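Local coordinates for diol-dehydratase (Roseburia inulinivorans, PDB 5I2A), which dehydrates 1,2-propanediol as a B12-independent diol dehydratase of the glycyl radical enzyme family, probably through a radical carried on a glycine, at residues 257-262 against 295-300. Sequence-based numbering, arbitrary orientation.
Sequences FPAESF and YPYYEK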
loop_
_atom_site.group_PDB
_atom_site.type_symbol
_atom_site.label_atom_id
_atom_site.label_comp_id
_atom_site.label_asym_id
_atom_site.label_seq_id
_atom_site.Cartn_x
_atom_site.Cartn_y
_atom_site.Cartn_z
ATOM N N PHE A 257 19.270 -12.668 24.951
ATOM C CA PHE A 257 20.464 -13.464 24.693
ATOM C C PHE A 257 20.141 -14.942 24.526
ATOM O O PHE A 257 19.050 -15.377 24.886
ATOM C CB PHE A 257 21.472 -13.253 25.833
ATOM C CG PHE A 257 21.958 -11.834 25.946
ATOM C CD1 PHE A 257 22.802 -11.302 24.985
ATOM C CD2 PHE A 257 21.565 -11.032 27.005
ATOM C CE1 PHE A 257 23.252 -9.989 25.080
ATOM C CE2 PHE A 257 22.010 -9.723 27.107
ATOM C CZ PHE A 257 22.852 -9.201 26.138
ATOM N N PRO A 258 21.079 -15.714 23.951
ATOM C CA PRO A 258 20.895 -17.166 23.865
ATOM C C PRO A 258 20.613 -17.786 25.233
ATOM O O PRO A 258 21.182 -17.353 26.234
ATOM C CB PRO A 258 22.233 -17.657 23.300
ATOM C CG PRO A 258 22.746 -16.488 22.500
ATOM C CD PRO A 258 22.317 -15.275 23.275
ATOM N N ALA A 259 19.720 -18.768 25.270
ATOM C CA ALA A 259 19.348 -19.414 26.524
ATOM C C ALA A 259 20.510 -20.231 27.092
ATOM O O ALA A 259 21.053 -21.079 26.400
ATOM C CB ALA A 259 18.128 -20.307 26.318
ATOM N N GLU A 260 20.855 -19.984 28.353
ATOM C CA GLU A 260 21.967 -20.669 29.025
ATOM C C GLU A 260 21.545 -21.812 29.951
ATOM O O GLU A 260 22.385 -22.485 30.531
ATOM C CB GLU A 260 22.775 -19.670 29.852
ATOM C CG GLU A 260 23.054 -18.370 29.150
ATOM C CD GLU A 260 24.468 -18.282 28.637
ATOM O OE1 GLU A 260 24.925 -19.244 27.974
ATOM O OE2 GLU A 260 25.119 -17.251 28.910
ATOM N N SER A 261 20.244 -22.005 30.110
ATOM C CA SER A 261 19.730 -23.050 30.984
ATOM C C SER A 261 18.369 -23.518 30.497
ATOM O O SER A 261 17.769 -22.878 29.629
ATOM C CB SER A 261 19.618 -22.549 32.424
ATOM O OG SER A 261 18.566 -21.614 32.547
ATOM N N PHE A 262 17.877 -24.627 31.047
ATOM C CA PHE A 262 16.577 -25.111 30.636
ATOM C C PHE A 262 15.515 -24.106 31.071
ATOM O O PHE A 262 14.584 -23.837 30.322
ATOM C CB PHE A 262 16.273 -26.503 31.199
ATOM C CG PHE A 262 14.984 -27.092 30.688
ATOM C CD1 PHE A 262 14.825 -27.376 29.339
ATOM C CD2 PHE A 262 13.931 -27.351 31.548
ATOM C CE1 PHE A 262 13.635 -27.915 28.859
ATOM C CE2 PHE A 262 12.738 -27.896 31.078
ATOM C CZ PHE A 262 12.594 -28.176 29.728
ATOM N N TYR A 295 15.141 -29.582 23.395
ATOM C CA TYR A 295 15.939 -30.694 23.887
ATOM C C TYR A 295 17.424 -30.373 24.129
ATOM O O TYR A 295 17.954 -30.777 25.159
ATOM C CB TYR A 295 15.831 -31.907 22.957
ATOM C CG TYR A 295 16.511 -33.095 23.575
ATOM C CD1 TYR A 295 15.983 -33.711 24.707
ATOM C CD2 TYR A 295 17.712 -33.570 23.068
ATOM C CE1 TYR A 295 16.631 -34.797 25.301
ATOM C CE2 TYR A 295 18.359 -34.642 23.645
ATOM C CZ TYR A 295 17.820 -35.251 24.758
ATOM O OH TYR A 295 18.488 -36.312 25.310
ATOM N N PRO A 296 18.094 -29.645 23.209
ATOM C CA PRO A 296 19.508 -29.347 23.479
ATOM C C PRO A 296 19.721 -28.577 24.783
ATOM O O PRO A 296 20.729 -28.789 25.447
ATOM C CB PRO A 296 19.925 -28.489 22.272
ATOM C CG PRO A 296 19.014 -28.903 21.191
ATOM C CD PRO A 296 17.695 -29.172 21.869
ATOM N N TYR A 297 18.773 -27.720 25.148
ATOM C CA TYR A 297 18.882 -26.933 26.371
ATOM C C TYR A 297 18.627 -27.802 27.592
ATOM O O TYR A 297 19.255 -27.630 28.629
ATOM C CB TYR A 297 17.918 -25.736 26.319
ATOM C CG TYR A 297 18.212 -24.911 25.097
ATOM C CD1 TYR A 297 17.590 -25.192 23.884
ATOM C CD2 TYR A 297 19.185 -23.921 25.127
ATOM C CE1 TYR A 297 17.903 -24.484 22.744
ATOM C CE2 TYR A 297 19.497 -23.196 23.992
ATOM C CZ TYR A 297 18.850 -23.476 22.806
ATOM O OH TYR A 297 19.162 -22.769 21.672
ATOM N N TYR A 298 17.725 -28.760 27.450
ATOM C CA TYR A 298 17.467 -29.703 28.519
ATOM C C TYR A 298 18.681 -30.611 28.738
ATOM O O TYR A 298 19.166 -30.758 29.854
ATOM C CB TYR A 298 16.239 -30.533 28.194
ATOM C CG TYR A 298 16.030 -31.704 29.119
ATOM C CD1 TYR A 298 15.520 -31.514 30.394
ATOM C CD2 TYR A 298 16.319 -33.006 28.714
ATOM C CE1 TYR A 298 15.313 -32.577 31.251
ATOM C CE2 TYR A 298 16.108 -34.087 29.572
ATOM C CZ TYR A 298 15.603 -33.855 30.840
ATOM O OH TYR A 298 15.389 -34.895 31.709
ATOM N N GLU A 299 19.169 -31.201 27.655
ATOM C CA GLU A 299 20.256 -32.161 27.732
ATOM C C GLU A 299 21.520 -31.560 28.353
ATOM O O GLU A 299 22.149 -32.180 29.198
ATOM C CB GLU A 299 20.565 -32.715 26.349
ATOM C CG GLU A 299 21.653 -33.765 26.358
ATOM C CD GLU A 299 21.847 -34.421 25.009
ATOM O OE1 GLU A 299 22.130 -33.700 24.031
ATOM O OE2 GLU A 299 21.709 -35.660 24.930
ATOM N N LYS A 300 21.873 -30.346 27.950
ATOM C CA LYS A 300 23.084 -29.718 28.456
ATOM C C LYS A 300 23.014 -29.471 29.961
ATOM O O LYS A 300 23.957 -29.780 30.685
ATOM C CB LYS A 300 23.354 -28.407 27.727
ATOM C CG LYS A 300 24.598 -27.685 28.214
ATOM C CD LYS A 300 24.835 -26.399 27.443
ATOM C CE LYS A 300 25.852 -25.525 28.154
ATOM N NZ LYS A 300 26.187 -24.315 27.357
#
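F262 and Y298 meet in a T-shaped (edge-to-face) aromatic pair at the start of helix 262-279, where the loop arriving from helix 238-253 turns into that helix against the flank of helix 295-303. This is structural packing within the pyruvate formate lyase-like part of the chain, joining the first turn of one helix to the side of the other. The ring centroids lie 5.5 Å apart with the planes at 73°; the edge of Y298 points at a face of F262, and CD1 of Y298 stands over the middle of that ring, 4.2 Å above its plane. F262 also leans on the base of its partner, CD1 reaching 3.6 Å from CB of Y298. With CG anti to the backbone N (chi1 170°), the Y298 ring is carried to where its CD1 edge stands over F262.

One residue back on the helix, the Y297 side chain points toward the loop and packs against A259. The carbonyl O of A259 sits at the ring edge near its plane, 3.6 Å from CE2 of Y297, while the A259 methyl CB comes in above the plane beside the same rim, 3.9 Å from CD2 of Y297.

Further out, A312 of helix 309-323 and L307 pack on both F262 and Y298, and M366 of helix 362-374 adds to the surroundings of Y298, so the aromatic pair is buried among helices. The loop end is fixed by polar contacts: S261, the N-cap of helix 262-279, has its OG hydrogen-bonded to N of E264, and E264 OE1 takes the N-H of E260. Helix 295-303 contributes as well, since OD2 of D301 takes the N-H of F262.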